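Long-range contacts in purine nucleosidase, (IunH-1) (Sulfolobus solfataricus, PDB 3T8J), which belongs to the nucleosidase family of alpha/beta proteins and carries a bound sodium ion at its metal site: residues His3-Cys8 with Asp27-Thr32; Leu116-Ile121 with Lys142-Met147; Asn126-Tyr131 with Ala172-Asn177; Ser136-Ile141 with Phe176-Asp181; Ile185-Ile190 with Pro235-Ile240. All coordinates share one frame; numbering follows the deposited sequence. Where two conformers were deposited one is given.

Contact 1: residues His3-Cys8 with Asp27-Thr32; sequences HFIIDC and DVVAVT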
# COMPACT_ATOMS: atom_id res chain seq x y z
N HIS A 3 -2.91 0.46 41.30
CA HIS A 3 -3.69 -0.68 40.82
C HIS A 3 -3.40 -0.93 39.34
O HIS A 3 -3.51 -0.02 38.52
CB HIS A 3 -5.17 -0.40 41.00
CG HIS A 3 -5.53 0.03 42.39
ND1 HIS A 3 -5.67 -0.87 43.43
CD2 HIS A 3 -5.74 1.26 42.91
CE1 HIS A 3 -5.97 -0.21 44.53
NE2 HIS A 3 -6.01 1.09 44.25
N PHE A 4 -3.03 -2.17 39.03
CA PHE A 4 -2.62 -2.55 37.67
C PHE A 4 -3.40 -3.73 37.11
O PHE A 4 -3.69 -4.72 37.82
CB PHE A 4 -1.15 -3.01 37.67
CG PHE A 4 -0.14 -1.91 37.51
CD1 PHE A 4 0.10 -1.00 38.52
CD2 PHE A 4 0.63 -1.80 36.35
CE1 PHE A 4 1.05 0.03 38.37
CE2 PHE A 4 1.58 -0.80 36.21
CZ PHE A 4 1.80 0.10 37.22
N ILE A 5 -3.66 -3.68 35.81
CA ILE A 5 -3.91 -4.89 35.00
C ILE A 5 -2.62 -5.19 34.26
O ILE A 5 -1.98 -4.29 33.72
CB ILE A 5 -5.01 -4.66 33.96
CG1 ILE A 5 -6.34 -4.45 34.64
CG2 ILE A 5 -5.06 -5.82 32.94
CD1 ILE A 5 -7.51 -4.12 33.67
N ILE A 6 -2.24 -6.48 34.22
CA ILE A 6 -1.11 -6.90 33.39
C ILE A 6 -1.65 -7.78 32.27
O ILE A 6 -2.38 -8.72 32.51
CB ILE A 6 0.01 -7.61 34.23
CG1 ILE A 6 1.23 -7.95 33.36
CG2 ILE A 6 -0.49 -8.83 34.97
CD1 ILE A 6 2.43 -8.48 34.19
N ASP A 7 -1.29 -7.42 31.03
CA ASP A 7 -1.77 -8.09 29.81
C ASP A 7 -0.61 -8.88 29.21
O ASP A 7 0.41 -8.31 28.85
CB ASP A 7 -2.33 -7.04 28.84
CG ASP A 7 -3.04 -7.66 27.63
OD1 ASP A 7 -4.14 -8.25 27.75
OD2 ASP A 7 -2.48 -7.56 26.50
N CYS A 8 -0.81 -10.20 29.14
CA CYS A 8 0.25 -11.20 28.91
C CYS A 8 -0.02 -12.15 27.73
O CYS A 8 -1.08 -12.80 27.68
CB CYS A 8 0.40 -12.07 30.16
SG CYS A 8 0.90 -11.20 31.62
N ASP A 27 -0.76 -3.46 43.65
CA ASP A 27 -2.02 -4.21 43.58
C ASP A 27 -2.28 -4.62 42.13
O ASP A 27 -2.53 -3.78 41.29
CB ASP A 27 -3.19 -3.41 44.11
CG ASP A 27 -4.49 -4.17 44.13
OD1 ASP A 27 -4.48 -5.41 44.36
OD2 ASP A 27 -5.54 -3.51 44.03
N VAL A 28 -2.16 -5.91 41.85
CA VAL A 28 -2.51 -6.44 40.52
C VAL A 28 -3.95 -6.92 40.59
O VAL A 28 -4.27 -7.86 41.35
CB VAL A 28 -1.57 -7.58 40.10
CG1 VAL A 28 -2.00 -8.12 38.75
CG2 VAL A 28 -0.11 -7.11 40.04
N VAL A 29 -4.85 -6.23 39.90
CA VAL A 29 -6.28 -6.55 40.00
C VAL A 29 -6.77 -7.63 39.00
O VAL A 29 -7.84 -8.23 39.21
CB VAL A 29 -7.15 -5.29 39.86
CG1 VAL A 29 -6.74 -4.24 40.92
CG2 VAL A 29 -7.07 -4.69 38.45
N ALA A 30 -6.01 -7.87 37.94
CA ALA A 30 -6.35 -8.90 36.95
C ALA A 30 -5.16 -9.15 36.07
O ALA A 30 -4.32 -8.28 35.85
CB ALA A 30 -7.53 -8.48 36.08
N VAL A 31 -5.08 -10.37 35.54
CA VAL A 31 -4.21 -10.74 34.45
C VAL A 31 -5.09 -11.04 33.24
O VAL A 31 -6.08 -11.74 33.35
CB VAL A 31 -3.38 -11.99 34.79
CG1 VAL A 31 -2.47 -12.37 33.58
CG2 VAL A 31 -2.57 -11.82 36.05
N THR A 32 -4.78 -10.42 32.10
CA THR A 32 -5.54 -10.61 30.85
C THR A 32 -4.60 -11.32 29.86
O THR A 32 -3.38 -11.09 29.90
CB THR A 32 -6.09 -9.25 30.30
OG1 THR A 32 -5.03 -8.30 30.18
CG2 THR A 32 -7.21 -8.72 31.24
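The His3 ring meets Asp27 at its edge: ND1 donates to OD2 of Asp27 at 2.7 Å, with OD2 practically in the ring plane and used through its anti lone pair. Ring and carboxylate planes stand 80° apart, so the two flat groups do not stack. Val29 CG1 reaches His3 at CB (4.1 Å), while the ring of Tyr112 meets the imidazole from outside the two segments. The backbones behind these side chains run as parallel neighbours, joined by Phe4 N to Asp27 O, Val29 N to Phe4 O, Ile6 N to Ala30 O, Thr32 N to Ile6 O and Cys8 N to Thr32 O. This pairing closes a beta-alpha-beta unit in which helix 12-23 connects strand 3-8 to strand 27-33. On the sheet face bearing Ile6, Val28 and Val31, the CG2 atoms of Ile6 and Val31 lie 3.8 Å apart, their side chains pointing the same way, and Val28 CG1 approaches Ile6 CG2 at 4.1 Å. The other face carries Ile5, whose CG1 touches Val29 CG2 (3.9 Å). It also carries a polar pair near the C-terminal ends: Thr32 OG1, placed between its backbone N and carbonyl carbon (chi1 53°), donates to Asp7 OD1 at 2.6 Å. Asn126 ND2 is a second donor to that buried oxygen.

Contact 2: residues Leu116-Ile121 with Lys142-Met147; sequences LEFLAI and KKVWVM. With NA (sodium ion), chain B.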
# COMPACT_ATOMS: atom_id res chain seq x y z
N LEU A 116 -6.52 3.32 37.60
CA LEU A 116 -6.08 2.05 36.98
C LEU A 116 -4.92 2.29 36.01
O LEU A 116 -4.98 3.19 35.17
CB LEU A 116 -7.23 1.35 36.24
CG LEU A 116 -6.98 -0.09 35.81
CD1 LEU A 116 -6.71 -0.99 37.01
CD2 LEU A 116 -8.17 -0.57 34.98
N GLU A 117 -3.89 1.44 36.11
CA GLU A 117 -2.79 1.46 35.19
C GLU A 117 -2.78 0.15 34.41
O GLU A 117 -3.13 -0.90 34.95
CB GLU A 117 -1.47 1.69 35.92
CG GLU A 117 -1.49 3.05 36.70
CD GLU A 117 -0.18 3.35 37.41
OE1 GLU A 117 0.85 3.47 36.71
OE2 GLU A 117 -0.19 3.51 38.67
N PHE A 118 -2.38 0.23 33.15
CA PHE A 118 -2.40 -0.94 32.25
C PHE A 118 -0.99 -1.24 31.78
O PHE A 118 -0.36 -0.43 31.11
CB PHE A 118 -3.33 -0.65 31.05
CG PHE A 118 -3.70 -1.85 30.25
CD1 PHE A 118 -4.90 -2.51 30.48
CD2 PHE A 118 -2.88 -2.31 29.24
CE1 PHE A 118 -5.25 -3.65 29.74
CE2 PHE A 118 -3.22 -3.45 28.48
CZ PHE A 118 -4.43 -4.10 28.74
N LEU A 119 -0.49 -2.44 32.13
CA LEU A 119 0.86 -2.85 31.74
C LEU A 119 0.73 -3.72 30.48
O LEU A 119 0.39 -4.91 30.55
CB LEU A 119 1.54 -3.56 32.91
CG LEU A 119 2.96 -4.06 32.69
CD1 LEU A 119 3.93 -2.95 32.29
CD2 LEU A 119 3.47 -4.79 33.94
N ALA A 120 0.93 -3.05 29.34
CA ALA A 120 0.77 -3.61 28.01
C ALA A 120 2.11 -4.13 27.53
O ALA A 120 2.82 -3.46 26.75
CB ALA A 120 0.22 -2.52 27.04
N ILE A 121 2.44 -5.34 27.97
CA ILE A 121 3.72 -5.99 27.62
C ILE A 121 3.57 -7.05 26.51
O ILE A 121 4.43 -7.90 26.35
CB ILE A 121 4.44 -6.58 28.86
CG1 ILE A 121 3.51 -7.44 29.73
CG2 ILE A 121 5.01 -5.43 29.72
CD1 ILE A 121 4.25 -8.33 30.77
N LYS A 142 -5.48 5.61 34.02
CA LYS A 142 -4.51 6.66 34.34
C LYS A 142 -3.29 6.64 33.42
O LYS A 142 -2.77 7.68 33.02
CB LYS A 142 -4.07 6.47 35.82
CG LYS A 142 -3.02 7.43 36.30
CD LYS A 142 -2.75 7.26 37.78
CE LYS A 142 -1.70 8.24 38.25
NZ LYS A 142 -1.68 8.35 39.72
N LYS A 143 -2.80 5.45 33.09
CA LYS A 143 -1.53 5.29 32.44
C LYS A 143 -1.48 3.94 31.71
O LYS A 143 -1.97 2.96 32.25
CB LYS A 143 -0.41 5.34 33.48
CG LYS A 143 0.97 5.41 32.93
CD LYS A 143 1.25 6.77 32.30
CE LYS A 143 2.58 6.73 31.63
NZ LYS A 143 2.99 8.10 31.19
N VAL A 144 -0.93 3.95 30.50
CA VAL A 144 -0.60 2.72 29.74
C VAL A 144 0.91 2.67 29.59
O VAL A 144 1.52 3.58 29.00
CB VAL A 144 -1.31 2.68 28.39
CG1 VAL A 144 -1.03 1.35 27.67
CG2 VAL A 144 -2.82 2.88 28.58
N TRP A 145 1.50 1.57 30.08
CA TRP A 145 2.93 1.30 29.97
C TRP A 145 3.12 0.24 28.89
O TRP A 145 2.69 -0.88 29.07
CB TRP A 145 3.46 0.80 31.32
CG TRP A 145 3.23 1.71 32.50
CD1 TRP A 145 2.21 1.66 33.42
CD2 TRP A 145 4.07 2.80 32.91
NE1 TRP A 145 2.37 2.64 34.37
CE2 TRP A 145 3.50 3.37 34.07
CE3 TRP A 145 5.24 3.37 32.40
CZ2 TRP A 145 4.07 4.45 34.71
CZ3 TRP A 145 5.81 4.45 33.05
CH2 TRP A 145 5.21 4.98 34.19
N VAL A 146 3.69 0.64 27.77
CA VAL A 146 3.77 -0.21 26.57
C VAL A 146 5.19 -0.71 26.37
O VAL A 146 6.13 0.09 26.28
CB VAL A 146 3.34 0.56 25.31
CG1 VAL A 146 3.55 -0.28 24.04
CG2 VAL A 146 1.86 0.99 25.39
N MET A 147 5.36 -2.03 26.32
CA MET A 147 6.60 -2.60 25.77
C MET A 147 6.29 -2.80 24.29
O MET A 147 5.39 -3.60 23.93
CB MET A 147 6.98 -3.93 26.41
CG MET A 147 8.38 -4.41 26.03
SD MET A 147 8.45 -5.08 24.34
CE MET A 147 9.93 -4.28 23.72
NA NA B . 4.04 -10.10 26.81
O HOH W 1 6.16 -11.05 26.45
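Strands 116-120 and 141-147 are parallel neighbours within the central sheet, their short segments only 9° apart in direction, and Glu117 and Trp145 add a side-chain bond to the backbone pairing. Indole NE1 donates to Glu117 OE1 at 2.9 Å with an N-H...O angle of 167°. The oxygen lies in the indole plane, and the nitrogen meets it on the anti side, 16° out of the carboxylate plane. CG of Glu117 stands anti to its carbonyl carbon, and the chain then extends alongside Trp145, pointing the same way. Arg2 forms a salt bridge with the other oxygen, OE2, so both oxygens of this buried carboxylate are held. Lys143 CG lies over one indole face, offset toward the rim, while its NZ pairs with Asp181. Strands 3-8, 116-120, 141-147 and 182-185 lie side by side and parallel in the mixed sheet of this alpha/beta fold, and helices 125-133 and 137-140 lie on the connection from 116-120 to 141-147. On the opposite face from Glu117 and Trp145, Ala120 CB packs on Val144 CG1 (4.1 Å) and Val146 CG2 (4.2 Å). Just past the last bond of the pairing, Met147 N to Ala120 O, strand 116-120 gives way to a loop whose Ile121 O binds the sodium ion at 2.3 Å. Water 1 lies 2.4 Å from the sodium ion, and Asp9, Asp14 and Ser122 complete the site.

Contact 3: residues Asn126-Tyr131 with Ala172-Asn177; sequences NLALAY and AKIVFN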
# COMPACT_ATOMS: atom_id res chain seq x y z
N ASN A 126 -6.44 -6.84 23.18
CA ASN A 126 -7.46 -6.73 24.23
C ASN A 126 -7.76 -5.28 24.58
O ASN A 126 -8.91 -4.92 24.80
CB ASN A 126 -7.06 -7.47 25.51
CG ASN A 126 -7.09 -8.96 25.35
OD1 ASN A 126 -7.88 -9.48 24.58
ND2 ASN A 126 -6.22 -9.66 26.10
N LEU A 127 -6.70 -4.45 24.67
CA LEU A 127 -6.92 -3.02 25.00
C LEU A 127 -7.67 -2.34 23.87
O LEU A 127 -8.53 -1.47 24.13
CB LEU A 127 -5.60 -2.32 25.34
CG LEU A 127 -5.70 -0.85 25.77
CD1 LEU A 127 -6.50 -0.73 27.05
CD2 LEU A 127 -4.29 -0.28 25.98
N ALA A 128 -7.34 -2.65 22.61
CA ALA A 128 -8.06 -2.10 21.48
C ALA A 128 -9.53 -2.48 21.51
O ALA A 128 -10.39 -1.62 21.30
CB ALA A 128 -7.41 -2.52 20.14
N LEU A 129 -9.84 -3.76 21.73
CA LEU A 129 -11.23 -4.21 21.78
C LEU A 129 -12.01 -3.53 22.93
O LEU A 129 -13.15 -3.11 22.74
CB LEU A 129 -11.31 -5.74 21.86
CG LEU A 129 -12.68 -6.37 21.57
CD1 LEU A 129 -13.35 -5.76 20.35
CD2 LEU A 129 -12.53 -7.88 21.39
N ALA A 130 -11.38 -3.39 24.10
CA ALA A 130 -12.01 -2.69 25.21
C ALA A 130 -12.32 -1.24 24.82
O ALA A 130 -13.43 -0.73 25.10
CB ALA A 130 -11.10 -2.75 26.47
N TYR A 131 -11.36 -0.55 24.20
CA TYR A 131 -11.57 0.85 23.75
C TYR A 131 -12.72 0.94 22.76
O TYR A 131 -13.55 1.84 22.85
CB TYR A 131 -10.28 1.45 23.14
CG TYR A 131 -10.53 2.75 22.44
CD1 TYR A 131 -10.71 3.90 23.17
CD2 TYR A 131 -10.70 2.81 21.06
CE1 TYR A 131 -11.01 5.10 22.54
CE2 TYR A 131 -10.99 3.98 20.42
CZ TYR A 131 -11.14 5.12 21.17
OH TYR A 131 -11.45 6.35 20.56
N ALA A 172 -2.63 -1.88 17.58
CA ALA A 172 -1.65 -0.87 18.02
C ALA A 172 -2.05 0.50 17.51
O ALA A 172 -1.97 1.47 18.24
CB ALA A 172 -0.23 -1.23 17.54
N LYS A 173 -2.46 0.56 16.25
CA LYS A 173 -2.85 1.86 15.66
C LYS A 173 -4.03 2.43 16.43
O LYS A 173 -4.06 3.65 16.75
CB LYS A 173 -3.18 1.71 14.17
CG LYS A 173 -3.36 3.04 13.43
CD LYS A 173 -3.27 2.83 11.89
CE LYS A 173 -2.90 4.07 11.11
NZ LYS A 173 -1.46 4.49 11.15
N ILE A 174 -5.02 1.61 16.74
CA ILE A 174 -6.18 2.05 17.54
C ILE A 174 -5.73 2.61 18.90
O ILE A 174 -6.16 3.69 19.32
CB ILE A 174 -7.19 0.89 17.73
CG1 ILE A 174 -7.86 0.60 16.39
CG2 ILE A 174 -8.24 1.23 18.81
CD1 ILE A 174 -8.55 -0.81 16.38
N VAL A 175 -4.84 1.93 19.59
CA VAL A 175 -4.39 2.33 20.92
C VAL A 175 -3.61 3.66 20.86
O VAL A 175 -3.84 4.54 21.70
CB VAL A 175 -3.58 1.19 21.57
CG1 VAL A 175 -2.78 1.67 22.77
CG2 VAL A 175 -4.56 0.08 21.97
N PHE A 176 -2.72 3.78 19.87
CA PHE A 176 -1.89 4.97 19.74
C PHE A 176 -2.67 6.19 19.27
O PHE A 176 -2.17 7.30 19.44
CB PHE A 176 -0.63 4.70 18.90
CG PHE A 176 0.49 4.10 19.69
CD1 PHE A 176 0.48 2.75 20.02
CD2 PHE A 176 1.57 4.84 20.09
CE1 PHE A 176 1.51 2.17 20.74
CE2 PHE A 176 2.58 4.28 20.84
CZ PHE A 176 2.56 2.93 21.14
N ASN A 177 -3.86 5.99 18.67
CA ASN A 177 -4.70 7.09 18.18
C ASN A 177 -5.81 7.48 19.18
O ASN A 177 -6.44 8.53 19.02
CB ASN A 177 -5.33 6.68 16.84
CG ASN A 177 -6.12 7.77 16.19
OD1 ASN A 177 -5.59 8.82 15.82
ND2 ASN A 177 -7.42 7.54 16.04
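The shortest polar bond here, Phe176 N to Ala172 O at 2.9 Å, is internal to the helix whose Ile174 and Val175 meet Leu127, Ala128 and Tyr131; no hydrogen bond crosses the contact. The two short helical segments cross at 59°, with 8.7 Å between axes, and come closest where Ala128 faces Val175. The close approach at that point is consistent with the small side chain of Ala128: its CB sits 4.1 Å from Ile174 CG2, and Val175 CG2 comes to 3.9 Å from the backbone N of Ala128. Both helices, 125-133 and 169-177, pack beside the central sheet of the alpha/beta fold, the first directly following strand 116-120 and the second leading toward strand 182-185. At one end, Leu127 CD2 lies 4.0 Å from both methyls of Val175, the two side chains crossing at about a right angle. At the other, Ile174 CG2, anti to its backbone N, presses on Tyr131 CD2 at 3.7 Å, approaching the ring obliquely. The phenol hydroxyl of Tyr131 is hydrogen-bonded to Lys66 of the second subunit, and Leu68 of that subunit packs on Ile174, which places this side of the helix pair at the subunit interface.

Contact 4: residues Ser136-Ile141 with Phe176-Asp181; sequences SIVKKI and FNAGFD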
# COMPACT_ATOMS: atom_id res chain seq x y z
N SER A 136 -14.64 5.65 26.74
CA SER A 136 -14.41 6.37 28.01
C SER A 136 -13.25 5.82 28.83
O SER A 136 -12.76 6.47 29.76
CB SER A 136 -15.69 6.43 28.87
OG SER A 136 -16.00 5.22 29.50
N ILE A 137 -12.75 4.63 28.48
CA ILE A 137 -11.62 4.08 29.22
C ILE A 137 -10.34 4.89 29.04
O ILE A 137 -9.40 4.75 29.81
CB ILE A 137 -11.34 2.55 28.93
CG1 ILE A 137 -10.83 2.30 27.50
CG2 ILE A 137 -12.57 1.70 29.22
CD1 ILE A 137 -10.40 0.84 27.25
N VAL A 138 -10.29 5.77 28.03
CA VAL A 138 -9.11 6.59 27.82
C VAL A 138 -8.87 7.56 29.01
O VAL A 138 -7.73 7.76 29.41
CB VAL A 138 -9.19 7.38 26.51
CG1 VAL A 138 -8.14 8.47 26.45
CG2 VAL A 138 -9.05 6.45 25.32
N LYS A 139 -9.93 8.10 29.58
CA LYS A 139 -9.77 8.89 30.80
C LYS A 139 -9.69 8.02 32.05
O LYS A 139 -8.94 8.35 33.00
CB LYS A 139 -10.87 9.92 30.97
CG LYS A 139 -10.60 10.78 32.24
CD LYS A 139 -11.27 12.08 32.24
CE LYS A 139 -11.14 12.71 33.61
NZ LYS A 139 -11.75 14.07 33.63
N LYS A 140 -10.47 6.94 32.10
CA LYS A 140 -10.55 6.11 33.31
C LYS A 140 -9.25 5.36 33.61
O LYS A 140 -8.93 5.10 34.78
CB LYS A 140 -11.73 5.13 33.24
CG LYS A 140 -13.07 5.83 33.22
CD LYS A 140 -14.21 4.93 32.89
CE LYS A 140 -15.51 5.74 32.83
NZ LYS A 140 -16.66 4.89 32.39
N ILE A 141 -8.52 4.99 32.57
CA ILE A 141 -7.19 4.43 32.77
C ILE A 141 -6.17 5.57 32.89
O ILE A 141 -6.01 6.42 31.97
CB ILE A 141 -6.84 3.45 31.62
CG1 ILE A 141 -7.77 2.24 31.68
CG2 ILE A 141 -5.33 3.12 31.64
CD1 ILE A 141 -7.70 1.32 30.45
N PHE A 176 -2.72 3.78 19.87
CA PHE A 176 -1.89 4.97 19.74
C PHE A 176 -2.67 6.19 19.27
O PHE A 176 -2.17 7.30 19.44
CB PHE A 176 -0.63 4.70 18.90
CG PHE A 176 0.49 4.10 19.69
CD1 PHE A 176 0.48 2.75 20.02
CD2 PHE A 176 1.57 4.84 20.09
CE1 PHE A 176 1.51 2.17 20.74
CE2 PHE A 176 2.58 4.28 20.84
CZ PHE A 176 2.56 2.93 21.14
N ASN A 177 -3.86 5.99 18.67
CA ASN A 177 -4.70 7.09 18.18
C ASN A 177 -5.81 7.48 19.18
O ASN A 177 -6.44 8.53 19.02
CB ASN A 177 -5.33 6.68 16.84
CG ASN A 177 -6.12 7.77 16.19
OD1 ASN A 177 -5.59 8.82 15.82
ND2 ASN A 177 -7.42 7.54 16.04
N ALA A 178 -6.02 6.67 20.22
CA ALA A 178 -7.18 6.83 21.12
C ALA A 178 -7.10 8.02 22.08
O ALA A 178 -8.13 8.55 22.49
CB ALA A 178 -7.41 5.55 21.93
N GLY A 179 -5.88 8.38 22.48
CA GLY A 179 -5.63 9.45 23.47
C GLY A 179 -5.22 9.01 24.86
O GLY A 179 -5.29 9.77 25.81
N PHE A 180 -4.76 7.75 25.01
CA PHE A 180 -4.24 7.28 26.29
C PHE A 180 -2.94 8.01 26.64
O PHE A 180 -2.20 8.46 25.75
CB PHE A 180 -3.87 5.79 26.17
CG PHE A 180 -5.06 4.83 26.04
CD1 PHE A 180 -5.82 4.50 27.15
CD2 PHE A 180 -5.35 4.20 24.82
CE1 PHE A 180 -6.88 3.64 27.04
CE2 PHE A 180 -6.41 3.30 24.73
CZ PHE A 180 -7.16 3.02 25.83
N ASP A 181 -2.60 8.05 27.93
CA ASP A 181 -1.31 8.53 28.42
C ASP A 181 -0.34 7.36 28.34
O ASP A 181 -0.39 6.49 29.19
CB ASP A 181 -1.47 9.03 29.86
CG ASP A 181 -0.19 9.63 30.44
OD1 ASP A 181 0.89 9.44 29.84
OD2 ASP A 181 -0.26 10.29 31.52
O HOH W 2 -5.70 10.21 28.54
O HOH W 3 -4.94 7.02 29.53
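Ala178 begins the touching part of the turn that leads from helix 169-177 into strand 182-185, a helix-to-strand connection of the alpha/beta fold that packs on the short helix 137-140. Its CB lies 3.9 Å from Val138 CG2. Gly179, the first residue to leave helical angles, has a positive phi of 106°, and its O approaches Val138 CG1 at 3.2 Å, a tight fit. Phe180 follows and carries most of this segment's side of the contact, against Val138: the valine CG2 stands over the centre of one ring face, 3.9 Å from the centroid and 10° off the normal, a CH-pi contact. CG of Phe180 is anti to the carbonyl carbon (chi1 -70°). At the far end of the ring CZ lies 4.1 Å from Ile137 CG1 and CE1 4.2 Å from Ile141 CD1. Leu127 of helix 125-133 touches Phe180 as well. Asp181 takes part through its backbone. Its N donates to water 3 at 3.0 Å, and that water lies 2.7 Å from Ile141 O.

Contact 5: residues Ile185-Ile190 with Pro235-Ile240; sequences IPWDVI and PHPDAI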
# COMPACT_ATOMS: atom_id res chain seq x y z
N ILE A 185 8.44 1.67 25.82
CA ILE A 185 9.78 1.13 25.95
C ILE A 185 10.07 0.27 24.70
O ILE A 185 9.50 -0.82 24.56
CB ILE A 185 9.91 0.27 27.24
CG1 ILE A 185 9.89 1.12 28.54
CG2 ILE A 185 11.24 -0.48 27.28
CD1 ILE A 185 8.64 1.98 28.80
N PRO A 186 10.95 0.73 23.80
CA PRO A 186 11.21 -0.01 22.55
C PRO A 186 12.20 -1.17 22.68
O PRO A 186 13.12 -1.12 23.50
CB PRO A 186 11.80 1.07 21.61
CG PRO A 186 11.66 2.36 22.33
CD PRO A 186 11.56 2.08 23.76
N TRP A 187 12.03 -2.16 21.81
CA TRP A 187 12.96 -3.27 21.70
C TRP A 187 14.40 -2.82 21.48
O TRP A 187 15.33 -3.37 22.10
CB TRP A 187 12.54 -4.16 20.54
CG TRP A 187 13.51 -5.30 20.25
CD1 TRP A 187 14.43 -5.37 19.23
CD2 TRP A 187 13.66 -6.49 21.01
NE1 TRP A 187 15.15 -6.55 19.32
CE2 TRP A 187 14.68 -7.25 20.40
CE3 TRP A 187 13.01 -7.00 22.14
CZ2 TRP A 187 15.07 -8.51 20.90
CZ3 TRP A 187 13.41 -8.25 22.62
CH2 TRP A 187 14.42 -8.98 21.99
N ASP A 188 14.60 -1.87 20.57
CA ASP A 188 15.96 -1.47 20.20
C ASP A 188 16.61 -0.49 21.16
O ASP A 188 17.73 -0.02 20.92
CB ASP A 188 16.07 -1.07 18.72
CG ASP A 188 15.04 -0.06 18.28
OD1 ASP A 188 14.28 0.50 19.12
OD2 ASP A 188 15.02 0.20 17.03
N VAL A 189 15.93 -0.24 22.28
CA VAL A 189 16.51 0.37 23.46
C VAL A 189 16.89 -0.73 24.47
O VAL A 189 18.02 -0.78 24.95
CB VAL A 189 15.55 1.42 24.07
CG1 VAL A 189 15.99 1.84 25.48
CG2 VAL A 189 15.42 2.61 23.12
N ILE A 190 15.95 -1.62 24.78
CA ILE A 190 16.21 -2.61 25.84
C ILE A 190 17.34 -3.59 25.47
O ILE A 190 18.01 -4.07 26.39
CB ILE A 190 14.93 -3.37 26.31
CG1 ILE A 190 14.38 -4.26 25.23
CG2 ILE A 190 13.88 -2.40 26.82
CD1 ILE A 190 14.94 -5.70 25.34
N PRO A 235 17.87 -10.51 26.84
CA PRO A 235 17.25 -9.24 27.18
C PRO A 235 16.06 -9.40 28.14
O PRO A 235 15.56 -10.51 28.33
CB PRO A 235 16.78 -8.74 25.83
CG PRO A 235 16.35 -9.97 25.13
CD PRO A 235 17.32 -11.05 25.58
N HIS A 236 15.62 -8.28 28.71
CA HIS A 236 14.47 -8.21 29.63
C HIS A 236 13.48 -7.14 29.15
O HIS A 236 13.27 -6.12 29.82
CB HIS A 236 14.96 -7.88 31.05
CG HIS A 236 15.32 -9.07 31.89
ND1 HIS A 236 14.44 -10.10 32.15
CD2 HIS A 236 16.44 -9.35 32.61
CE1 HIS A 236 15.01 -10.98 32.95
NE2 HIS A 236 16.23 -10.55 33.25
N PRO A 237 12.86 -7.35 27.97
CA PRO A 237 11.98 -6.31 27.43
C PRO A 237 10.84 -5.95 28.38
O PRO A 237 10.58 -4.75 28.64
CB PRO A 237 11.47 -6.92 26.11
CG PRO A 237 11.63 -8.39 26.27
CD PRO A 237 12.87 -8.57 27.14
N ASP A 238 10.13 -6.95 28.88
CA ASP A 238 8.96 -6.71 29.74
C ASP A 238 9.36 -6.33 31.17
O ASP A 238 8.75 -5.45 31.77
CB ASP A 238 8.06 -7.95 29.73
CG ASP A 238 7.70 -8.38 28.33
OD1 ASP A 238 7.56 -7.51 27.43
OD2 ASP A 238 7.58 -9.60 28.09
N ALA A 239 10.40 -6.97 31.69
CA ALA A 239 10.82 -6.68 33.05
C ALA A 239 11.39 -5.26 33.20
O ALA A 239 11.19 -4.62 34.23
CB ALA A 239 11.83 -7.76 33.55
N ILE A 240 12.07 -4.77 32.17
CA ILE A 240 12.51 -3.37 32.15
C ILE A 240 11.32 -2.41 32.12
O ILE A 240 11.29 -1.41 32.87
CB ILE A 240 13.50 -3.09 31.00
CG1 ILE A 240 14.86 -3.72 31.29
CG2 ILE A 240 13.69 -1.56 30.80
CD1 ILE A 240 15.84 -3.72 30.08
O HOH W 4 17.56 -6.16 28.26
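The backbones approach most closely where Ile190, at the end of helix 187-190, faces Pro237, the first residue of helix 237-246, their CA atoms 5.8 Å apart. Each helix has its N-cap inside the contact: Pro186, whose O accepts from both Val189 N and Ile190 N, and His236, whose O accepts from Ile240 N. Within the alpha/beta fold the contact thus joins the short helix 187-190, which follows strand 182-185, chiefly through its last residue, to the start of helix 237-246, beside the sheet near the metal-site end. Ile190 lies at the middle of the apolar contact. Its CG1 sits between backbone N and carbonyl carbon (chi1 67°), and chi2 of 93° lies away from a staggered value, a sign of some strain. CD1 lands against Pro235 CB at 3.6 Å and Pro237 CA at 3.7 Å. Its CB meets Ile240 CD1 (3.9 Å), and the CG2 atoms of Ile190 and Ile240 are in touch too. The six-membered ring of Trp187 reaches both prolines: CH2 approaches Pro235 CG obliquely at 3.8 Å, while Pro237 CG lies near the indole plane at the edge atom CZ3. Met147 packs on both Trp187 and Pro237 from the sheet. His236 turns away, its ring nitrogens bonded to Asp13 and Tyr214. A water links the backbones, donating to Ile190 O at 2.8 Å and accepting from His236 N at 2.9 Å.

Contacts 1 and 2 are the sheet core: strands 3-8 and 116-120 are neighbours, so the two pairings form one continuous run of parallel strands, held by backbone bonds with a few buried polar side chains. Contacts 3, 4 and 5 have no direct hydrogen bond across them and rest on apolar side chains, with waters joining backbones in contacts 4 and 5. Contacts 3 and 4 share Phe176 and Asn177 at the end of helix 169-177. Contact 3 is buried, partly by a second subunit, whereas contact 4 is only partly buried. Contact 5 is also buried, with its centre about 14 Å from that of contact 2; they touch through Met147 and through a probable backbone bond between Val146 and Ile185.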